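Local coordinates for protein xylooligosaccharide oxidase (Myceliophthora thermophila, PDB 5L6G) that oxidises the C1 hydroxyl of xylooligosaccharides and other sugars to lactones, using a bicovalently bound FAD and reducing molecular oxygen to hydrogen peroxide, at residues 172-177 against 385-390; 233-238 against 311-316; 283-288 against 321-326. All blocks are in the same frame, centred on the assembly; numbering follows the deposited sequence.

Interaction 1: 172-177 against 385-390; sequences SSHSHG and PNSAVT. With XYP (beta-D-xylopyranose), chain J.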
loop_
_atom_site.group_PDB
_atom_site.type_symbol
_atom_site.label_atom_id
_atom_site.label_comp_id
_atom_site.label_asym_id
_atom_site.label_seq_id
_atom_site.Cartn_x
_atom_site.Cartn_y
_atom_site.Cartn_z
ATOM N N SER A 172 -1.128 -6.258 11.331
ATOM C CA SER A 172 -1.804 -5.639 12.460
ATOM C C SER A 172 -3.118 -4.987 12.064
ATOM O O SER A 172 -3.784 -4.399 12.906
ATOM C CB SER A 172 -0.903 -4.565 13.092
ATOM O OG SER A 172 0.219 -5.179 13.685
ATOM N N SER A 173 -3.513 -5.115 10.801
ATOM C CA SER A 173 -4.582 -4.289 10.277
ATOM C C SER A 173 -5.951 -4.727 10.775
ATOM O O SER A 173 -6.800 -3.891 11.068
ATOM C CB SER A 173 -4.550 -4.248 8.752
ATOM O OG SER A 173 -3.500 -3.398 8.338
ATOM N N HIS A 174 -6.187 -6.023 10.859
ATOM C CA HIS A 174 -7.419 -6.464 11.494
ATOM C C HIS A 174 -7.521 -5.906 12.930
ATOM O O HIS A 174 -8.599 -5.448 13.359
ATOM C CB HIS A 174 -7.528 -7.963 11.521
ATOM C CG HIS A 174 -8.910 -8.438 11.811
ATOM N ND1 HIS A 174 -9.248 -9.086 12.975
ATOM C CD2 HIS A 174 -10.056 -8.310 11.100
ATOM C CE1 HIS A 174 -10.540 -9.369 12.954
ATOM N NE2 HIS A 174 -11.050 -8.904 11.829
ATOM N N SER A 175 -6.407 -5.953 13.669
ATOM C CA SER A 175 -6.387 -5.454 15.034
ATOM C C SER A 175 -6.436 -3.929 15.161
ATOM O O SER A 175 -7.030 -3.416 16.122
ATOM C CB SER A 175 -5.152 -5.959 15.771
ATOM O OG SER A 175 -5.062 -7.363 15.705
ATOM N N HIS A 176 -5.798 -3.207 14.229
ATOM C CA HIS A 176 -5.497 -1.783 14.422
ATOM C C HIS A 176 -5.683 -0.871 13.200
ATOM O O HIS A 176 -5.446 0.336 13.276
ATOM C CB HIS A 176 -4.041 -1.642 14.911
ATOM C CG HIS A 176 -3.795 -2.229 16.267
ATOM N ND1 HIS A 176 -4.393 -1.748 17.408
ATOM C CD2 HIS A 176 -2.976 -3.226 16.668
ATOM C CE1 HIS A 176 -3.977 -2.441 18.456
ATOM N NE2 HIS A 176 -3.119 -3.352 18.032
ATOM N N GLY A 177 -6.132 -1.415 12.083
ATOM C CA GLY A 177 -6.473 -0.572 10.955
ATOM C C GLY A 177 -5.349 -0.415 9.967
ATOM O O GLY A 177 -4.387 -1.186 9.948
ATOM N N PRO A 385 -17.114 -8.111 10.952
ATOM C CA PRO A 385 -17.554 -7.407 12.163
ATOM C C PRO A 385 -16.469 -7.002 13.161
ATOM O O PRO A 385 -16.686 -6.081 13.967
ATOM C CB PRO A 385 -18.504 -8.406 12.827
ATOM C CG PRO A 385 -18.938 -9.323 11.753
ATOM C CD PRO A 385 -17.832 -9.383 10.752
ATOM N N ASN A 386 -15.320 -7.667 13.128
ATOM C CA ASN A 386 -14.248 -7.392 14.083
ATOM C C ASN A 386 -13.068 -6.607 13.559
ATOM O O ASN A 386 -12.138 -6.306 14.317
ATOM C CB ASN A 386 -13.765 -8.693 14.700
ATOM C CG ASN A 386 -14.845 -9.353 15.511
ATOM O OD1 ASN A 386 -15.569 -8.677 16.233
ATOM N ND2 ASN A 386 -15.005 -10.651 15.347
ATOM N N SER A 387 -13.107 -6.248 12.287
ATOM C CA SER A 387 -11.998 -5.567 11.659
ATOM C C SER A 387 -11.913 -4.087 12.070
ATOM O O SER A 387 -12.893 -3.338 11.984
ATOM C CB SER A 387 -12.114 -5.678 10.146
ATOM O OG SER A 387 -11.119 -4.879 9.517
ATOM N N ALA A 388 -10.731 -3.671 12.517
ATOM C CA ALA A 388 -10.487 -2.273 12.786
ATOM C C ALA A 388 -10.519 -1.459 11.488
ATOM O O ALA A 388 -10.906 -0.286 11.501
ATOM C CB ALA A 388 -9.146 -2.103 13.501
ATOM N N VAL A 389 -10.143 -2.083 10.367
ATOM C CA VAL A 389 -10.120 -1.376 9.085
ATOM C C VAL A 389 -11.507 -0.845 8.741
ATOM O O VAL A 389 -11.675 0.329 8.424
ATOM C CB VAL A 389 -9.613 -2.268 7.934
ATOM C CG1 VAL A 389 -9.763 -1.555 6.589
ATOM C CG2 VAL A 389 -8.154 -2.656 8.161
ATOM N N THR A 390 -12.507 -1.713 8.846
ATOM C CA THR A 390 -13.849 -1.374 8.440
ATOM C C THR A 390 -14.723 -0.863 9.602
ATOM O O THR A 390 -15.937 -0.789 9.484
ATOM C CB THR A 390 -14.495 -2.589 7.738
ATOM O OG1 THR A 390 -14.321 -3.751 8.550
ATOM C CG2 THR A 390 -13.842 -2.851 6.405
HETATM O O1 XYP J . -8.381 0.844 16.297
HETATM C C1 XYP J . -8.428 2.160 15.730
HETATM C C2 XYP J . -7.665 3.137 16.624
HETATM C C3 XYP J . -7.534 4.512 15.970
HETATM C C4 XYP J . -7.077 4.375 14.518
HETATM C C5 XYP J . -7.941 3.369 13.762
HETATM O O2 XYP J . -8.364 3.240 17.870
HETATM O O3 XYP J . -6.609 5.344 16.695
HETATM O O4 XYP J . -7.139 5.655 13.883
HETATM O O5 XYP J . -7.863 2.111 14.417
HETATM O O HOH W 1 -13.652 -9.328 11.083
HETATM O O HOH W 2 -10.155 -4.898 15.698
#
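H174 and A388 join the short helix 173-176, part of the PCMH-type FAD-binding region, to the loop between strands 374-381 and 409-417 of the large antiparallel sheet. The backbone link is a single bond, A388 N to H174 O, 2.9 Å with an N-H...O angle of 167°. From CB, which points away from the loop, the histidine turns back: CG is anti to the backbone N (chi1 -164°), and the far atoms of the ring come down on N386 and S387. H174 CD2 rests 3.5 Å from S387 CB, and H174 CE1 lies 3.7 Å from N386 CB. N386 O sits over one ring face, offset toward the rim, while the ring and the N386 amide stand almost perpendicular. At the tip, H174 NE2 is 2.7 Å from water 1, which lies in the ring plane. The same water accepts a bond from N386 N. An alanine here would probably leave water 1 without its imidazole partner and open a gap beside S387 CB and N386 CB. N386 is also held from elsewhere, its ND2 bonded to M265 O. A388 CB packs against the C-terminal end of the helix, 3.4 Å from G177 N. G177 has positive phi (94°), at which a CB would jam against the preceding carbonyl oxygen, a strain that glycine avoids. S173 OG donates to G177 O from above its carbonyl plane and is also bonded to G170 N; the S173 side chain is about 7 Å from the bound FAD. V389 CG2 packs against S173 O at 3.4 Å. H176 O lies 3.2 Å from XYP O5 of a bound xylose, a sugar distinct from the one in the substrate pocket.

Interaction 2: 233-238 against 311-316; sequences NVTSYE and VQEHDW. With NAG (2-acetamido-2-deoxy-beta-D-glucopyranose), chain E.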
loop_
_atom_site.group_PDB
_atom_site.type_symbol
_atom_site.label_atom_id
_atom_site.label_comp_id
_atom_site.label_asym_id
_atom_site.label_seq_id
_atom_site.Cartn_x
_atom_site.Cartn_y
_atom_site.Cartn_z
ATOM N N ASN A 233 4.104 -9.910 22.802
ATOM C CA ASN A 233 4.242 -11.156 22.051
ATOM C C ASN A 233 3.241 -11.260 20.914
ATOM O O ASN A 233 2.091 -10.880 21.062
ATOM C CB ASN A 233 4.100 -12.358 22.984
ATOM C CG ASN A 233 5.185 -12.380 24.031
ATOM O OD1 ASN A 233 4.913 -12.270 25.228
ATOM N ND2 ASN A 233 6.449 -12.503 23.568
ATOM N N VAL A 234 3.715 -11.746 19.772
ATOM C CA VAL A 234 2.864 -12.044 18.626
ATOM C C VAL A 234 3.233 -13.441 18.116
ATOM O O VAL A 234 4.381 -13.881 18.242
ATOM C CB VAL A 234 3.000 -11.010 17.506
ATOM C CG1 VAL A 234 2.580 -9.631 18.012
ATOM C CG2 VAL A 234 4.420 -10.975 16.944
ATOM N N THR A 235 2.257 -14.145 17.567
ATOM C CA THR A 235 2.447 -15.528 17.197
ATOM C C THR A 235 2.113 -15.690 15.725
ATOM O O THR A 235 0.983 -15.467 15.313
ATOM C CB THR A 235 1.561 -16.415 18.060
ATOM O OG1 THR A 235 1.881 -16.179 19.445
ATOM C CG2 THR A 235 1.777 -17.897 17.714
ATOM N N SER A 236 3.112 -16.027 14.923
ATOM C CA SER A 236 2.854 -16.305 13.513
ATOM C C SER A 236 2.441 -17.754 13.386
ATOM O O SER A 236 2.769 -18.584 14.229
ATOM C CB SER A 236 4.073 -15.994 12.651
ATOM O OG SER A 236 5.183 -16.799 12.999
ATOM N N TYR A 237 1.690 -18.058 12.340
ATOM C CA TYR A 237 1.225 -19.426 12.119
ATOM C C TYR A 237 0.777 -19.582 10.687
ATOM O O TYR A 237 0.547 -18.598 9.984
ATOM C CB TYR A 237 0.056 -19.753 13.058
ATOM C CG TYR A 237 -1.151 -18.855 12.869
ATOM C CD1 TYR A 237 -1.209 -17.602 13.476
ATOM C CD2 TYR A 237 -2.231 -19.253 12.075
ATOM C CE1 TYR A 237 -2.305 -16.774 13.302
ATOM C CE2 TYR A 237 -3.331 -18.423 11.881
ATOM C CZ TYR A 237 -3.370 -17.194 12.503
ATOM O OH TYR A 237 -4.438 -16.354 12.327
ATOM N N GLU A 238 0.624 -20.836 10.281
ATOM C CA GLU A 238 0.172 -21.160 8.952
ATOM C C GLU A 238 -0.865 -22.267 9.010
ATOM O O GLU A 238 -0.877 -23.087 9.943
ATOM C CB GLU A 238 1.373 -21.599 8.118
ATOM C CG GLU A 238 2.247 -20.438 7.723
ATOM C CD GLU A 238 3.665 -20.801 7.337
ATOM O OE1 GLU A 238 3.942 -21.965 6.972
ATOM O OE2 GLU A 238 4.503 -19.865 7.377
ATOM N N VAL A 311 3.765 -22.853 14.164
ATOM C CA VAL A 311 3.348 -21.909 15.189
ATOM C C VAL A 311 4.613 -21.397 15.868
ATOM O O VAL A 311 5.352 -22.170 16.464
ATOM C CB VAL A 311 2.408 -22.565 16.200
ATOM C CG1 VAL A 311 2.093 -21.618 17.345
ATOM C CG2 VAL A 311 1.135 -23.024 15.502
ATOM N N GLN A 312 4.861 -20.100 15.764
ATOM C CA GLN A 312 6.079 -19.488 16.307
ATOM C C GLN A 312 5.713 -18.237 17.094
ATOM O O GLN A 312 5.117 -17.320 16.547
ATOM C CB GLN A 312 7.025 -19.087 15.176
ATOM C CG GLN A 312 7.705 -20.239 14.452
ATOM C CD GLN A 312 8.334 -19.792 13.140
ATOM O OE1 GLN A 312 8.760 -18.649 13.002
ATOM N NE2 GLN A 312 8.386 -20.695 12.171
ATOM N N GLU A 313 6.093 -18.201 18.368
ATOM C CA GLU A 313 5.892 -17.014 19.187
ATOM C C GLU A 313 7.082 -16.072 19.031
ATOM O O GLU A 313 8.228 -16.512 19.032
ATOM C CB GLU A 313 5.774 -17.387 20.657
ATOM C CG GLU A 313 4.774 -18.483 20.947
ATOM C CD GLU A 313 4.558 -18.671 22.430
ATOM O OE1 GLU A 313 3.880 -17.802 23.019
ATOM O OE2 GLU A 313 5.075 -19.670 22.995
ATOM N N HIS A 314 6.808 -14.779 18.974
ATOM C CA HIS A 314 7.826 -13.775 18.707
ATOM C C HIS A 314 7.662 -12.596 19.648
ATOM O O HIS A 314 6.570 -12.353 20.146
ATOM C CB HIS A 314 7.656 -13.222 17.274
ATOM C CG HIS A 314 7.599 -14.270 16.201
ATOM N ND1 HIS A 314 8.697 -15.010 15.814
ATOM C CD2 HIS A 314 6.574 -14.692 15.428
ATOM C CE1 HIS A 314 8.347 -15.851 14.859
ATOM N NE2 HIS A 314 7.068 -15.661 14.590
ATOM N N ASP A 315 8.720 -11.826 19.860
ATOM C CA ASP A 315 8.519 -10.449 20.337
ATOM C C ASP A 315 8.046 -9.624 19.143
ATOM O O ASP A 315 7.937 -10.149 18.030
ATOM C CB ASP A 315 9.762 -9.859 21.034
ATOM C CG ASP A 315 10.907 -9.512 20.089
ATOM O OD1 ASP A 315 10.747 -9.437 18.868
ATOM O OD2 ASP A 315 12.009 -9.279 20.605
ATOM N N TRP A 316 7.740 -8.353 19.385
ATOM C CA TRP A 316 7.153 -7.498 18.373
ATOM C C TRP A 316 7.996 -7.391 17.090
ATOM O O TRP A 316 7.478 -7.565 15.990
ATOM C CB TRP A 316 6.873 -6.106 18.944
ATOM C CG TRP A 316 6.359 -5.163 17.900
ATOM C CD1 TRP A 316 7.024 -4.116 17.359
ATOM C CD2 TRP A 316 5.086 -5.214 17.247
ATOM N NE1 TRP A 316 6.244 -3.491 16.414
ATOM C CE2 TRP A 316 5.048 -4.149 16.325
ATOM C CE3 TRP A 316 3.978 -6.061 17.345
ATOM C CZ2 TRP A 316 3.937 -3.898 15.512
ATOM C CZ3 TRP A 316 2.872 -5.813 16.545
ATOM C CH2 TRP A 316 2.864 -4.745 15.626
HETATM C C1 NAG E . 7.684 -12.512 24.346
HETATM C C2 NAG E . 8.772 -13.501 23.919
HETATM C C3 NAG E . 10.121 -13.222 24.598
HETATM C C4 NAG E . 10.508 -11.754 24.427
HETATM C C5 NAG E . 9.366 -10.895 24.958
HETATM C C6 NAG E . 9.644 -9.402 24.796
HETATM C C7 NAG E . 8.336 -15.823 23.235
HETATM C C8 NAG E . 7.872 -17.185 23.667
HETATM N N2 NAG E . 8.343 -14.870 24.174
HETATM O O3 NAG E . 11.126 -14.050 24.048
HETATM O O4 NAG E . 11.712 -11.446 25.101
HETATM O O5 NAG E . 8.204 -11.200 24.220
HETATM O O6 NAG E . 8.441 -8.678 24.968
HETATM O O7 NAG E . 8.681 -15.638 22.066
#
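V234 to S236 pair with H314 to Q312 in antiparallel register, the segment axes 4.6 Å apart at closest and 158° between directions, strand 308-314 being an outermost strand of the large antiparallel sheet with 234-240 as its neighbour. V234-H314 and S236-Q312 are hydrogen-bonded pairs, each with two N-H...O bonds, and T235-E313 between them is a non-hydrogen-bonded pair. The sheet face carrying V234, S236, Q312 and H314 holds a polar side-chain link: S236 OG and H314 NE2 are 2.7 Å apart, with OG at the edge of the imidazole near its plane. OG gets there by lying between the backbone N and the carbonyl carbon (chi1 62°). The other ring nitrogen, ND1, is bonded to E318 OE2, so the ring is gripped at both ends and its rotation is fixed; the nearby carboxylate would probably raise the histidine's affinity for a proton. V234 CG1 meets the six-membered edge of the W316 indole, 3.9 Å from CE3, close to the ring plane. On the opposite face, T235 and E313 lie side by side, pointing the same way, and each polar end is held from outside: T235 OG1 by G288 O and E313 OE1 by A290 N. T235 CG2 also touches V311 CG1 at 3.8 Å. Past the strand, D315 is the N-cap of helix 316-322, its OD1 taking the N-H of E318. Beside this turn stands an experimentally established N-glycan on N233, whose ND2 also makes a weak bond to H314 O. The acetamido group of the sugar lies along E313: NAG O7 is 3.2 Å from E313 O, and its methyl C8 lies 3.7 Å from E313 CB.

Interaction 3: 283-288 against 321-326; sequences QGLYHG and RHYAYS
Y323 turns its CG anti to its own carbonyl carbon (chi1 -75°), and the phenol reaches from the end of helix 316-322 to strand 280-286, where its hydroxyl finds G284. L285 CB, 4.2 Å from Y323 CE2, lies beside the same ring and makes the apolar contact. Y323 OH donates to G284 O at 2.6 Å, a short bond. The carbonyl oxygen lies at the ring's edge near its plane, whereas the hydroxyl stands 42° out of the carbonyl plane. Although 3.3 Å from Y323 OH, G284 N is too poorly angled to bond. Q283 CB packs 3.7 Å from Y323 OH. One face of the ring is covered over its centre by the preceding side chain, H322 CD2, and F171 also stacks on the phenol. A looser approach lies beside it, where Q283 NE2 and Y325 OH come tip to tip at 3.8 Å with amide and ring planes 38° apart. The amide's firm partners are elsewhere: OE1 takes the N-H of NE of R272, a substrate-binding residue, and NE2 bonds Q281 OE1. Q283 is thus in a position consistent with a second-shell role, steadying R272, while Y325 itself lines the xylose pocket. The whole contact joins the exit of helix 316-322 to an inner strand of the antiparallel sheet, 280-286, flanked there by strands 234-240 and 269-275, with S236 of strand 234-240 also touching Y323.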
loop_
_atom_site.group_PDB
_atom_site.type_symbol
_atom_site.label_atom_id
_atom_site.label_comp_id
_atom_site.label_asym_id
_atom_site.label_seq_id
_atom_site.Cartn_x
_atom_site.Cartn_y
_atom_site.Cartn_z
ATOM N N GLN A 283 -1.868 -17.608 6.350
ATOM C CA GLN A 283 -0.741 -17.102 7.110
ATOM C C GLN A 283 -1.322 -16.054 8.031
ATOM O O GLN A 283 -2.028 -15.156 7.574
ATOM C CB GLN A 283 0.283 -16.413 6.204
ATOM C CG GLN A 283 0.783 -17.300 5.089
ATOM C CD GLN A 283 1.777 -16.583 4.207
ATOM O OE1 GLN A 283 1.619 -15.402 3.896
ATOM N NE2 GLN A 283 2.787 -17.310 3.767
ATOM N N GLY A 284 -0.997 -16.169 9.314
ATOM C CA GLY A 284 -1.508 -15.255 10.311
ATOM C C GLY A 284 -0.449 -14.701 11.228
ATOM O O GLY A 284 0.677 -15.212 11.296
ATOM N N LEU A 285 -0.813 -13.610 11.893
ATOM C CA LEU A 285 -0.087 -13.099 13.036
ATOM C C LEU A 285 -1.136 -12.809 14.106
ATOM O O LEU A 285 -2.022 -11.967 13.925
ATOM C CB LEU A 285 0.704 -11.841 12.687
ATOM C CG LEU A 285 1.702 -11.399 13.760
ATOM C CD1 LEU A 285 2.848 -12.396 13.838
ATOM C CD2 LEU A 285 2.226 -9.998 13.547
ATOM N N TYR A 286 -1.047 -13.534 15.208
ATOM C CA TYR A 286 -1.983 -13.379 16.289
ATOM C C TYR A 286 -1.329 -12.524 17.355
ATOM O O TYR A 286 -0.216 -12.819 17.798
ATOM C CB TYR A 286 -2.336 -14.752 16.839
ATOM C CG TYR A 286 -3.377 -14.713 17.912
ATOM C CD1 TYR A 286 -4.723 -14.565 17.592
ATOM C CD2 TYR A 286 -3.015 -14.814 19.249
ATOM C CE1 TYR A 286 -5.686 -14.511 18.575
ATOM C CE2 TYR A 286 -3.971 -14.767 20.254
ATOM C CZ TYR A 286 -5.303 -14.619 19.904
ATOM O OH TYR A 286 -6.241 -14.582 20.880
ATOM N N HIS A 287 -2.005 -11.453 17.760
ATOM C CA HIS A 287 -1.466 -10.563 18.781
ATOM C C HIS A 287 -1.735 -11.120 20.176
ATOM O O HIS A 287 -2.646 -10.688 20.880
ATOM C CB HIS A 287 -2.035 -9.165 18.625
ATOM C CG HIS A 287 -1.573 -8.476 17.383
ATOM N ND1 HIS A 287 -1.205 -7.156 17.376
ATOM C CD2 HIS A 287 -1.382 -8.928 16.120
ATOM C CE1 HIS A 287 -0.835 -6.809 16.159
ATOM N NE2 HIS A 287 -0.938 -7.865 15.374
ATOM N N GLY A 288 -0.919 -12.092 20.537
ATOM C CA GLY A 288 -1.048 -12.839 21.776
ATOM C C GLY A 288 -0.117 -14.039 21.675
ATOM O O GLY A 288 0.581 -14.209 20.676
ATOM N N ARG A 321 9.928 -9.067 11.461
ATOM C CA ARG A 321 10.945 -9.699 10.616
ATOM C C ARG A 321 10.427 -10.974 9.966
ATOM O O ARG A 321 10.761 -11.274 8.825
ATOM C CB ARG A 321 12.210 -10.043 11.393
ATOM C CG ARG A 321 12.951 -8.858 11.968
ATOM C CD ARG A 321 14.390 -9.212 12.327
ATOM N NE ARG A 321 14.479 -10.115 13.469
ATOM C CZ ARG A 321 14.363 -9.755 14.753
ATOM N NH1 ARG A 321 14.149 -8.489 15.099
ATOM N NH2 ARG A 321 14.464 -10.675 15.711
ATOM N N HIS A 322 9.618 -11.724 10.703
ATOM C CA HIS A 322 9.087 -12.990 10.198
ATOM C C HIS A 322 8.414 -12.851 8.825
ATOM O O HIS A 322 8.593 -13.701 7.960
ATOM C CB HIS A 322 8.067 -13.573 11.171
ATOM C CG HIS A 322 7.529 -14.894 10.725
ATOM N ND1 HIS A 322 8.196 -16.079 10.948
ATOM C CD2 HIS A 322 6.417 -15.213 10.026
ATOM C CE1 HIS A 322 7.510 -17.074 10.412
ATOM N NE2 HIS A 322 6.424 -16.574 9.849
ATOM N N TYR A 323 7.600 -11.813 8.655
ATOM C CA TYR A 323 6.883 -11.591 7.388
ATOM C C TYR A 323 7.536 -10.544 6.486
ATOM O O TYR A 323 6.953 -10.139 5.469
ATOM C CB TYR A 323 5.425 -11.208 7.663
ATOM C CG TYR A 323 4.577 -12.381 8.099
ATOM C CD1 TYR A 323 4.384 -13.470 7.247
ATOM C CD2 TYR A 323 3.961 -12.404 9.353
ATOM C CE1 TYR A 323 3.609 -14.551 7.634
ATOM C CE2 TYR A 323 3.179 -13.482 9.740
ATOM C CZ TYR A 323 3.011 -14.550 8.880
ATOM O OH TYR A 323 2.248 -15.637 9.220
ATOM N N ALA A 324 8.735 -10.109 6.861
ATOM C CA ALA A 324 9.446 -9.060 6.146
ATOM C C ALA A 324 10.073 -9.604 4.863
ATOM O O ALA A 324 10.090 -8.908 3.847
ATOM C CB ALA A 324 10.518 -8.461 7.030
ATOM N N TYR A 325 10.599 -10.825 4.926
ATOM C CA TYR A 325 11.205 -11.492 3.758
ATOM C C TYR A 325 12.327 -10.631 3.170
ATOM O O TYR A 325 12.394 -10.375 1.964
ATOM C CB TYR A 325 10.149 -11.828 2.684
ATOM C CG TYR A 325 9.011 -12.709 3.169
ATOM C CD1 TYR A 325 9.257 -13.871 3.900
ATOM C CD2 TYR A 325 7.689 -12.393 2.872
ATOM C CE1 TYR A 325 8.216 -14.677 4.335
ATOM C CE2 TYR A 325 6.642 -13.193 3.306
ATOM C CZ TYR A 325 6.909 -14.330 4.032
ATOM O OH TYR A 325 5.868 -15.124 4.446
ATOM N N SER A 326 13.202 -10.196 4.062
ATOM C CA SER A 326 14.249 -9.246 3.746
ATOM C C SER A 326 15.289 -9.429 4.832
ATOM O O SER A 326 14.938 -9.652 5.997
ATOM C CB SER A 326 13.673 -7.820 3.745
ATOM O OG SER A 326 14.675 -6.807 3.815
#

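Overall arrangement
Interactions 2 and 3 hold successive elements, strand 308-314 and helix 316-322, to the neighbouring strands 234-240 and 280-286, and their centres lie only 7 Å apart; a probable hydrogen bond between T235 O and Y286 N, 2.8 Å, joins them directly. Their chemistry differs with their place: interaction 2 is an edge pairing, partly buried and glycosylated, carried by regular backbone bonds, whereas interaction 3 is buried near the sugar pocket and rests on one phenol bond. Interaction 1 is also buried but lies between two separate parts of the fold, with one backbone bond and an imidazole laid against the loop and bridged to it by water. S172 connects it to both others, its OG packing 3.1 Å from H287 CE1 and 3.3 Å from W316 CH2.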